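Local structure of putative lipoprotein (Pseudomonas protegens, 4KT3) at residues K33-Q38 against K99-A104; G43-G48 against D64-Y69; P57-Y62 against L82-L87; D91-N96 against S126-L131. The protein probably acts as the immunity protein that binds and neutralises a peptidoglycan glycoside hydrolase effector of the type VI secretion system. All coordinates share one frame; numbering follows the deposited sequence.

In the fold
Contacts 2, 3 and 4 follow one another across an antiparallel sheet, and contact 1 closes its far edge. Contact 2 pairs edge strand 44-47 with strand 62-69 and is partly buried; contact 3 sets the entry to strand 62-69 against strand 78-86 and is buried. Contact 4, also buried and about 7 Å from contact 3 between centres, brings helix 125-129 onto strand 92-94. Contact 1 lies at the surface, where the end of helix 21-34 meets the chain after strand 99-100. Backbone hydrogen bonds dominate contact 2; contact 3 has one such bond plus aromatic packing. Contact 4 joins side chains and waters, while contact 1 rests on van der Waals and CH-pi touches.

Contact 1 of 4, residues K33-Q38 against K99-A104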
# COMPACT_ATOMS: atom_id res chain seq x y z
N LYS B 33 -9.36 -4.24 -14.34
CA LYS B 33 -10.12 -5.22 -15.12
C LYS B 33 -9.18 -5.98 -16.06
O LYS B 33 -9.30 -7.19 -16.23
CB LYS B 33 -11.22 -4.52 -15.94
N HIS B 34 -8.24 -5.25 -16.65
CA HIS B 34 -7.26 -5.83 -17.57
C HIS B 34 -6.27 -6.77 -16.87
O HIS B 34 -5.68 -7.64 -17.51
CB HIS B 34 -6.51 -4.70 -18.29
CG HIS B 34 -5.48 -5.18 -19.28
ND1 HIS B 34 -5.82 -5.81 -20.46
CD2 HIS B 34 -4.13 -5.10 -19.26
CE1 HIS B 34 -4.72 -6.10 -21.12
NE2 HIS B 34 -3.68 -5.68 -20.42
N GLN B 35 -6.07 -6.60 -15.56
CA GLN B 35 -5.14 -7.46 -14.82
C GLN B 35 -5.86 -8.56 -14.05
O GLN B 35 -5.24 -9.27 -13.26
CB GLN B 35 -4.36 -6.64 -13.80
CG GLN B 35 -3.97 -5.24 -14.22
CD GLN B 35 -2.59 -5.18 -14.83
OE1 GLN B 35 -2.42 -4.72 -15.96
NE2 GLN B 35 -1.59 -5.64 -14.08
N ASP B 36 -7.17 -8.70 -14.28
CA ASP B 36 -8.02 -9.49 -13.39
C ASP B 36 -8.09 -8.85 -11.99
O ASP B 36 -8.72 -7.81 -11.82
CB ASP B 36 -7.51 -10.93 -13.30
N TYR B 37 -7.44 -9.47 -11.00
CA TYR B 37 -7.43 -8.95 -9.62
C TYR B 37 -8.70 -9.27 -8.81
O TYR B 37 -8.67 -9.19 -7.59
CB TYR B 37 -7.18 -7.44 -9.58
CG TYR B 37 -5.72 -7.01 -9.55
CD1 TYR B 37 -4.89 -7.34 -8.49
CD2 TYR B 37 -5.21 -6.24 -10.57
CE1 TYR B 37 -3.56 -6.92 -8.46
CE2 TYR B 37 -3.89 -5.82 -10.56
CZ TYR B 37 -3.08 -6.15 -9.51
OH TYR B 37 -1.77 -5.70 -9.53
N GLN B 38 -9.80 -9.59 -9.48
CA GLN B 38 -10.98 -10.12 -8.79
C GLN B 38 -11.79 -9.12 -7.96
O GLN B 38 -12.22 -9.45 -6.85
CB GLN B 38 -10.53 -11.26 -7.86
N LYS B 99 5.29 -0.66 -11.58
CA LYS B 99 4.79 -1.05 -12.88
C LYS B 99 3.76 -0.04 -13.35
O LYS B 99 2.86 0.34 -12.60
CB LYS B 99 4.13 -2.43 -12.80
N ARG B 100 3.90 0.40 -14.59
CA ARG B 100 2.89 1.22 -15.22
C ARG B 100 1.78 0.32 -15.78
O ARG B 100 2.04 -0.55 -16.62
CB ARG B 100 3.51 2.06 -16.34
CG ARG B 100 2.50 2.89 -17.13
CD ARG B 100 3.20 3.70 -18.22
NE ARG B 100 3.37 5.10 -17.84
CZ ARG B 100 4.45 5.84 -18.12
NH1 ARG B 100 5.48 5.34 -18.78
NH2 ARG B 100 4.48 7.11 -17.74
N LEU B 101 0.56 0.51 -15.31
CA LEU B 101 -0.54 -0.32 -15.79
C LEU B 101 -0.89 0.05 -17.23
O LEU B 101 -0.67 1.18 -17.68
CB LEU B 101 -1.76 -0.19 -14.88
CG LEU B 101 -1.71 -1.09 -13.65
CD1 LEU B 101 -0.60 -0.65 -12.69
CD2 LEU B 101 -3.05 -1.13 -12.93
N ASP B 102 -1.43 -0.92 -17.96
CA ASP B 102 -1.67 -0.76 -19.39
C ASP B 102 -2.95 -1.48 -19.80
O ASP B 102 -3.71 -1.95 -18.96
CB ASP B 102 -0.48 -1.30 -20.17
CG ASP B 102 -0.26 -2.79 -19.93
OD1 ASP B 102 -1.07 -3.39 -19.19
OD2 ASP B 102 0.71 -3.34 -20.49
N GLY B 103 -3.17 -1.57 -21.10
CA GLY B 103 -4.40 -2.16 -21.62
C GLY B 103 -5.11 -1.18 -22.51
O GLY B 103 -5.08 0.03 -22.27
N ALA B 104 -5.77 -1.70 -23.53
CA ALA B 104 -6.40 -0.85 -24.54
C ALA B 104 -7.47 0.04 -23.94
O ALA B 104 -7.55 1.21 -24.27
CB ALA B 104 -6.98 -1.70 -25.65
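The CA atoms of His34 and Gly103, 6.2 Å apart, are the nearest such pair across the two segments; from there the chains diverge, and Gln35 CA stands 8.5 Å from Leu101 CA. Gly103 is the N-cap residue of helix 104-117. At its positive phi a side chain would press on the carbonyl oxygen of Asp102, and the bare CA lets the imidazole come down flat. His34 CG lies anti to the backbone N, and the ring takes Gly103 CA over the centre of one face, 3.8 Å from the ring centroid and only 9° off the normal: a CH-pi contact. The same ring brings CD2 to 3.2 Å from Asp102 O and 3.5 Å from Asp102 OD1, with the carboxylate plane turned 78° from that of the ring. Gln35, bent at chi2 (-94°), lays its amide beside Leu101, CD to CG 4.3 Å, with OE1 near the Asp102 carboxylate. Leu101 is buried among Ala31 and Leu32 of helix 21-34, Leu106 of helix 104-117 and Phe83 of strand 78-86, where an apolar branched chain brings no polar group in need of a partner, and its backbone is hydrogen-bonded to Thr92 of the neighbouring strand 92-94.

Contact 2 of 4, residues G43-G48 against D64-Y69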
# COMPACT_ATOMS: atom_id res chain seq x y z
N GLY B 43 -15.02 -9.51 0.59
CA GLY B 43 -13.85 -9.16 1.38
C GLY B 43 -12.86 -8.28 0.66
O GLY B 43 -11.98 -7.71 1.29
N VAL B 44 -13.00 -8.15 -0.66
CA VAL B 44 -12.09 -7.32 -1.45
C VAL B 44 -12.55 -5.86 -1.46
O VAL B 44 -13.75 -5.58 -1.53
CB VAL B 44 -11.99 -7.83 -2.89
CG1 VAL B 44 -11.11 -6.91 -3.72
CG2 VAL B 44 -11.45 -9.26 -2.92
N PHE B 45 -11.60 -4.94 -1.40
CA PHE B 45 -11.93 -3.52 -1.42
C PHE B 45 -10.86 -2.69 -2.10
O PHE B 45 -9.70 -3.08 -2.14
CB PHE B 45 -12.06 -3.00 0.01
CG PHE B 45 -10.80 -3.14 0.81
CD1 PHE B 45 -9.79 -2.21 0.69
CD2 PHE B 45 -10.62 -4.22 1.65
CE1 PHE B 45 -8.62 -2.33 1.40
CE2 PHE B 45 -9.45 -4.36 2.38
CZ PHE B 45 -8.45 -3.41 2.25
N ILE B 46 -11.27 -1.55 -2.64
CA ILE B 46 -10.35 -0.50 -3.02
C ILE B 46 -10.57 0.65 -2.05
O ILE B 46 -11.70 1.08 -1.84
CB ILE B 46 -10.61 -0.02 -4.46
CG1 ILE B 46 -10.24 -1.13 -5.45
CG2 ILE B 46 -9.81 1.25 -4.77
CD1 ILE B 46 -10.58 -0.81 -6.89
N ASP B 47 -9.47 1.15 -1.49
CA ASP B 47 -9.53 2.23 -0.51
C ASP B 47 -8.76 3.44 -1.02
O ASP B 47 -7.54 3.36 -1.24
CB ASP B 47 -8.89 1.74 0.79
CG ASP B 47 -9.10 2.68 1.95
OD1 ASP B 47 -9.58 3.81 1.76
OD2 ASP B 47 -8.77 2.27 3.08
N GLY B 48 -9.45 4.56 -1.19
CA GLY B 48 -8.80 5.78 -1.64
C GLY B 48 -8.56 6.79 -0.52
O GLY B 48 -8.09 7.89 -0.78
N ASP B 64 -3.88 8.26 -4.56
CA ASP B 64 -3.41 6.90 -4.25
C ASP B 64 -4.57 6.01 -3.78
O ASP B 64 -5.52 6.47 -3.14
CB ASP B 64 -2.35 6.93 -3.14
CG ASP B 64 -1.04 7.55 -3.57
OD1 ASP B 64 -0.90 8.03 -4.72
OD2 ASP B 64 -0.13 7.59 -2.71
N PHE B 65 -4.45 4.71 -4.08
CA PHE B 65 -5.48 3.73 -3.74
C PHE B 65 -4.83 2.43 -3.33
O PHE B 65 -3.83 2.01 -3.92
CB PHE B 65 -6.38 3.44 -4.96
CG PHE B 65 -7.09 4.64 -5.47
CD1 PHE B 65 -8.34 4.98 -4.97
CD2 PHE B 65 -6.51 5.44 -6.45
CE1 PHE B 65 -8.99 6.10 -5.44
CE2 PHE B 65 -7.17 6.56 -6.92
CZ PHE B 65 -8.41 6.88 -6.42
N SER B 66 -5.39 1.79 -2.31
CA SER B 66 -4.94 0.46 -1.95
C SER B 66 -5.99 -0.56 -2.37
O SER B 66 -7.19 -0.28 -2.37
CB SER B 66 -4.68 0.35 -0.45
OG SER B 66 -5.88 0.42 0.28
N LEU B 67 -5.52 -1.75 -2.75
CA LEU B 67 -6.37 -2.87 -3.09
C LEU B 67 -6.10 -3.96 -2.06
O LEU B 67 -4.96 -4.39 -1.88
CB LEU B 67 -6.04 -3.37 -4.48
CG LEU B 67 -6.77 -4.64 -4.93
CD1 LEU B 67 -8.27 -4.43 -5.00
CD2 LEU B 67 -6.21 -5.09 -6.27
N GLY B 68 -7.14 -4.40 -1.38
CA GLY B 68 -6.95 -5.31 -0.28
C GLY B 68 -8.07 -6.31 -0.10
O GLY B 68 -9.07 -6.27 -0.80
N TYR B 69 -7.88 -7.18 0.89
CA TYR B 69 -8.70 -8.34 1.07
C TYR B 69 -8.71 -8.76 2.53
O TYR B 69 -7.65 -8.98 3.12
CB TYR B 69 -8.10 -9.46 0.21
CG TYR B 69 -8.75 -10.80 0.40
CD1 TYR B 69 -10.12 -10.95 0.23
CD2 TYR B 69 -8.00 -11.93 0.72
CE1 TYR B 69 -10.73 -12.16 0.39
CE2 TYR B 69 -8.60 -13.16 0.88
CZ TYR B 69 -9.98 -13.27 0.71
OH TYR B 69 -10.64 -14.48 0.85
O HOH W 1 -5.92 0.79 2.85
O HOH W 2 -7.13 8.72 -3.14
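Phe45 lays one ring face on the backbone of Gly68: Gly68 C sits 3.4 Å above the ring plane, toward the rim, and Gly68 CA is 3.8 Å from the centroid in a CH-pi contact. Phe45 CG stands between the backbone N and the carbonyl carbon (chi1 61°), which turns the ring across to the neighbouring strand, where glycine lets it lie on the main chain. Ser66 OG comes to the ring edge. Tyr69 has Gly43 C at its edge and Val44 CG2 obliquely against CD1. A water lies over a face of Phe65, whose CD1 packs 3.5 Å from Gly48 CA; that water donates to Gly48 O and Asp64 O.

The strands run antiparallel. Phe45-Gly68 and Asp47-Ser66 are the hydrogen-bonded pairs, each joined by two bonds, such as Asp47 N to Ser66 O at 2.8 Å and Gly68 N to Phe45 O at 3.0 Å. On the face with Val44, Ile46 and Leu67, Leu67 CD1 fits between Val44 CG1 (4.0 Å) and Ile46 CG1 (3.9 Å). On the other, a water bridges Asp47 OD2 and Ser66 OG, while Asp47 OD1 accepts from Asp49 N. The chemistry is divided by face: Ile46 and Phe65 reach helix 21-34 and Leu67 meets Tyr37 and Leu39, whereas the opposite face mixes the Phe45 ring with a water-bridged polar pair, Asp47 and Ser66, Ser66 also packing on Gln71 of the partner chain.

Contact 3 of 4, residues P57-Y62 against L82-L87; sequences PPHPGY and LFSVSL
Tyr62 CG lies anti to its own carbonyl carbon (chi1 -59°), beside the backbone N; this directs CG toward strand 78-86, and the ring meets its backbone obliquely. Tyr62 CD2 comes to 3.3 Å from Ser86 N and its CE2 to 3.7 Å from Ser86 CB, while Ser84 CB packs against the ring; small serines let the broad tyrosine sit close. Leu87 CD1, placed by chi2 at 68°, reaches 3.4 Å from Tyr62 C.

Leu87 N donates to Gly61 O at 3.0 Å, almost straight at 161°, and Tyr62 and Ser86 form an antiparallel non-hydrogen-bonded pair in which Tyr62 CA also approaches Val85 O at 3.1 Å.

His59 ND1 and Ser84 OG are 4.0 Å apart, and each is instead bonded to a different oxygen of the Asp64 carboxylate, which holds the two side by side. The other imidazole nitrogen, NE2, bonds to Asn34 OD1 of the partner chain, so this buried histidine links the core to the interface. Ser86 OG is bonded to Glu124.

His59 to Tyr62 make a type II beta turn, closed by Tyr62 N to His59 O at 3.0 Å. Pro60 and Gly61 at its centre are the classic pair for this turn, proline for the first corner and glycine for the positive phi of the second, and the turn feeds straight into strand 62-69 of the antiparallel sheet.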
# COMPACT_ATOMS: atom_id res chain seq x y z
N PRO B 57 -3.26 14.16 -0.64
CA PRO B 57 -2.80 12.91 -1.27
C PRO B 57 -1.28 12.75 -1.10
O PRO B 57 -0.55 13.74 -1.14
CB PRO B 57 -3.20 13.09 -2.73
CG PRO B 57 -4.30 14.13 -2.72
CD PRO B 57 -3.99 15.04 -1.57
N PRO B 58 -0.81 11.52 -0.83
CA PRO B 58 0.62 11.32 -0.53
C PRO B 58 1.58 11.63 -1.67
O PRO B 58 2.76 11.92 -1.40
CB PRO B 58 0.70 9.83 -0.17
CG PRO B 58 -0.68 9.50 0.34
CD PRO B 58 -1.59 10.30 -0.57
N HIS B 59 1.11 11.56 -2.92
CA HIS B 59 1.98 11.78 -4.08
C HIS B 59 1.40 12.87 -4.95
O HIS B 59 0.44 12.64 -5.67
CB HIS B 59 2.17 10.48 -4.85
CG HIS B 59 2.91 9.46 -4.05
ND1 HIS B 59 2.28 8.49 -3.32
CD2 HIS B 59 4.24 9.35 -3.79
CE1 HIS B 59 3.19 7.79 -2.66
NE2 HIS B 59 4.38 8.29 -2.92
N PRO B 60 1.97 14.08 -4.84
CA PRO B 60 1.47 15.23 -5.59
C PRO B 60 1.27 14.92 -7.07
O PRO B 60 2.14 14.32 -7.71
CB PRO B 60 2.59 16.26 -5.40
CG PRO B 60 3.12 15.94 -4.02
CD PRO B 60 3.06 14.44 -3.91
N GLY B 61 0.10 15.29 -7.59
CA GLY B 61 -0.23 15.02 -8.98
C GLY B 61 -1.07 13.77 -9.18
O GLY B 61 -1.59 13.53 -10.28
N TYR B 62 -1.19 12.96 -8.12
CA TYR B 62 -1.88 11.67 -8.16
C TYR B 62 -2.86 11.53 -7.00
O TYR B 62 -2.74 12.22 -5.98
CB TYR B 62 -0.86 10.51 -8.07
CG TYR B 62 0.17 10.53 -9.17
CD1 TYR B 62 1.29 11.36 -9.07
CD2 TYR B 62 0.03 9.75 -10.29
CE1 TYR B 62 2.21 11.43 -10.11
CE2 TYR B 62 0.95 9.80 -11.33
CZ TYR B 62 2.04 10.63 -11.23
OH TYR B 62 2.95 10.69 -12.26
N LEU B 82 -0.76 -1.08 -4.25
CA LEU B 82 -0.82 0.33 -3.90
C LEU B 82 -0.61 1.07 -5.20
O LEU B 82 0.41 0.91 -5.86
CB LEU B 82 0.29 0.70 -2.90
CG LEU B 82 0.40 2.19 -2.54
CD1 LEU B 82 -0.89 2.75 -1.97
CD2 LEU B 82 1.55 2.45 -1.55
N PHE B 83 -1.60 1.88 -5.59
CA PHE B 83 -1.62 2.50 -6.91
C PHE B 83 -1.67 4.01 -6.80
O PHE B 83 -2.26 4.56 -5.87
CB PHE B 83 -2.86 2.03 -7.68
CG PHE B 83 -2.94 0.53 -7.83
CD1 PHE B 83 -3.62 -0.24 -6.90
CD2 PHE B 83 -2.32 -0.10 -8.90
CE1 PHE B 83 -3.68 -1.62 -7.03
CE2 PHE B 83 -2.38 -1.49 -9.04
CZ PHE B 83 -3.06 -2.24 -8.11
N SER B 84 -1.08 4.67 -7.80
CA SER B 84 -1.19 6.11 -7.96
C SER B 84 -1.78 6.39 -9.34
O SER B 84 -1.29 5.87 -10.35
CB SER B 84 0.19 6.78 -7.84
OG SER B 84 0.73 6.63 -6.52
N VAL B 85 -2.84 7.20 -9.37
CA VAL B 85 -3.50 7.58 -10.61
C VAL B 85 -3.36 9.09 -10.84
O VAL B 85 -3.71 9.88 -9.96
CB VAL B 85 -5.01 7.26 -10.55
CG1 VAL B 85 -5.70 7.67 -11.83
CG2 VAL B 85 -5.24 5.76 -10.26
N SER B 86 -2.83 9.49 -11.98
CA SER B 86 -2.63 10.92 -12.25
C SER B 86 -3.93 11.64 -12.49
O SER B 86 -4.75 11.19 -13.28
CB SER B 86 -1.73 11.15 -13.45
OG SER B 86 -1.91 12.48 -13.95
N LEU B 87 -4.12 12.76 -11.79
CA LEU B 87 -5.29 13.59 -11.98
C LEU B 87 -5.36 14.17 -13.38
O LEU B 87 -6.44 14.44 -13.88
CB LEU B 87 -5.27 14.76 -11.00
CG LEU B 87 -5.70 14.55 -9.57
CD1 LEU B 87 -4.71 13.66 -8.86
CD2 LEU B 87 -5.82 15.89 -8.87

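Contact 4 of 4, residues D91-N96 against S126-L131; sequences DTWEIN and SQREGL
Leu131 and Arg128 pack on Trp93, where the short helix 125-129 and the turn after it cover strand 92-94 of the antiparallel sheet. The apolar part centres on Leu131 CD1, which lies 4.0 Å from Trp93 CG, off-centre over the five-membered ring in a CH-pi contact, and 4.1 Å from Ile95 CG2; a long, branched leucine can fill the corner between both. Arg128 adds the aliphatic part of its chain, CD standing 3.9 Å from Trp93 NE1.

A covalent link lies just beyond the segments: the Cys98-Cys133 disulfide ties together the two chain portions that follow them.

The polar part gathers at Asp91. Trp93 NE1 donates to Asp91 OD2 at 2.9 Å, with the oxygen in the indole plane although the donor comes from above the carboxylate, 54° out of its plane; this helps to hold the indole's rotation. Asp91 OD1 meanwhile forms a salt bridge with Arg100. Arg128 is held by Leu121 O at NH1 and by a salt bridge from NE to Glu134. Between Asp91 OD2 and Arg128 NH1, too far apart at 4.4 Å for a salt bridge, one water donates to the carboxylate at 2.7 Å from OD2 and accepts from NH1 at 3.0 Å, lying in the guanidinium plane.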
# COMPACT_ATOMS: atom_id res chain seq x y z
N ASP B 91 -2.63 8.41 -15.97
CA ASP B 91 -1.51 7.46 -15.88
C ASP B 91 -1.60 6.75 -14.54
O ASP B 91 -1.70 7.41 -13.48
CB ASP B 91 -0.17 8.20 -16.00
CG ASP B 91 1.00 7.29 -16.37
OD1 ASP B 91 0.78 6.23 -17.01
OD2 ASP B 91 2.14 7.65 -16.02
N THR B 92 -1.50 5.42 -14.57
CA THR B 92 -1.69 4.60 -13.38
C THR B 92 -0.49 3.69 -13.12
O THR B 92 -0.08 2.92 -13.99
CB THR B 92 -2.98 3.77 -13.49
OG1 THR B 92 -4.09 4.65 -13.63
CG2 THR B 92 -3.20 2.87 -12.26
N TRP B 93 0.07 3.80 -11.91
CA TRP B 93 1.22 3.01 -11.50
C TRP B 93 0.93 2.21 -10.25
O TRP B 93 0.27 2.68 -9.33
CB TRP B 93 2.41 3.93 -11.20
CG TRP B 93 3.06 4.51 -12.41
CD1 TRP B 93 2.59 5.56 -13.17
CD2 TRP B 93 4.28 4.10 -13.00
NE1 TRP B 93 3.46 5.81 -14.20
CE2 TRP B 93 4.51 4.93 -14.13
CE3 TRP B 93 5.22 3.11 -12.70
CZ2 TRP B 93 5.63 4.80 -14.94
CZ3 TRP B 93 6.33 2.98 -13.51
CH2 TRP B 93 6.52 3.81 -14.62
N GLU B 94 1.47 0.99 -10.20
CA GLU B 94 1.57 0.25 -8.95
C GLU B 94 2.94 0.64 -8.40
O GLU B 94 3.96 0.36 -9.02
CB GLU B 94 1.48 -1.25 -9.20
CG GLU B 94 0.88 -2.03 -8.03
CD GLU B 94 1.82 -2.14 -6.84
OE1 GLU B 94 3.04 -2.02 -7.04
OE2 GLU B 94 1.34 -2.35 -5.70
N ILE B 95 2.96 1.30 -7.24
CA ILE B 95 4.17 2.00 -6.81
C ILE B 95 5.06 1.22 -5.83
O ILE B 95 6.07 1.75 -5.34
CB ILE B 95 3.85 3.43 -6.29
CG1 ILE B 95 2.88 3.41 -5.10
CG2 ILE B 95 3.26 4.27 -7.41
CD1 ILE B 95 2.80 4.76 -4.38
N ASN B 96 4.70 -0.03 -5.55
CA ASN B 96 5.62 -0.93 -4.86
C ASN B 96 6.41 -1.77 -5.86
O ASN B 96 7.64 -1.85 -5.78
CB ASN B 96 4.86 -1.80 -3.87
CG ASN B 96 4.51 -1.06 -2.61
OD1 ASN B 96 5.28 -0.20 -2.17
ND2 ASN B 96 3.37 -1.36 -2.02
N SER B 126 8.19 15.56 -13.26
CA SER B 126 8.66 15.78 -11.89
C SER B 126 7.78 15.07 -10.86
O SER B 126 8.29 14.43 -9.94
CB SER B 126 8.67 17.27 -11.56
OG SER B 126 9.73 17.91 -12.23
N GLN B 127 6.47 15.17 -11.03
CA GLN B 127 5.57 14.52 -10.09
C GLN B 127 5.71 13.01 -10.23
O GLN B 127 5.68 12.29 -9.23
CB GLN B 127 4.12 14.96 -10.32
CG GLN B 127 3.83 16.41 -9.90
CD GLN B 127 4.48 17.43 -10.80
OE1 GLN B 127 4.52 17.26 -12.02
NE2 GLN B 127 4.99 18.50 -10.21
N ARG B 128 5.86 12.51 -11.45
CA ARG B 128 6.03 11.08 -11.65
C ARG B 128 7.30 10.60 -10.97
O ARG B 128 7.32 9.53 -10.34
CB ARG B 128 6.03 10.70 -13.14
CG ARG B 128 6.13 9.19 -13.38
CD ARG B 128 5.80 8.82 -14.83
NE ARG B 128 6.59 9.59 -15.78
CZ ARG B 128 6.14 10.61 -16.50
NH1 ARG B 128 4.88 11.01 -16.44
NH2 ARG B 128 6.97 11.25 -17.31
N GLU B 129 8.37 11.40 -11.06
CA GLU B 129 9.62 11.05 -10.38
C GLU B 129 9.40 10.91 -8.88
O GLU B 129 10.06 10.10 -8.23
CB GLU B 129 10.70 12.09 -10.68
CG GLU B 129 11.20 12.00 -12.13
CD GLU B 129 12.07 13.17 -12.55
OE1 GLU B 129 12.30 14.08 -11.73
OE2 GLU B 129 12.52 13.17 -13.72
N GLY B 130 8.46 11.68 -8.36
CA GLY B 130 8.05 11.59 -6.97
C GLY B 130 7.41 10.28 -6.55
O GLY B 130 7.20 10.06 -5.34
N LEU B 131 7.09 9.40 -7.50
CA LEU B 131 6.64 8.05 -7.15
C LEU B 131 7.81 7.13 -6.82
O LEU B 131 7.62 6.06 -6.26
CB LEU B 131 5.82 7.43 -8.29
CG LEU B 131 4.62 8.23 -8.80
CD1 LEU B 131 3.92 7.47 -9.93
CD2 LEU B 131 3.66 8.53 -7.66
O HOH W 3 2.55 10.09 -14.86
O HOH W 4 7.87 3.77 -4.97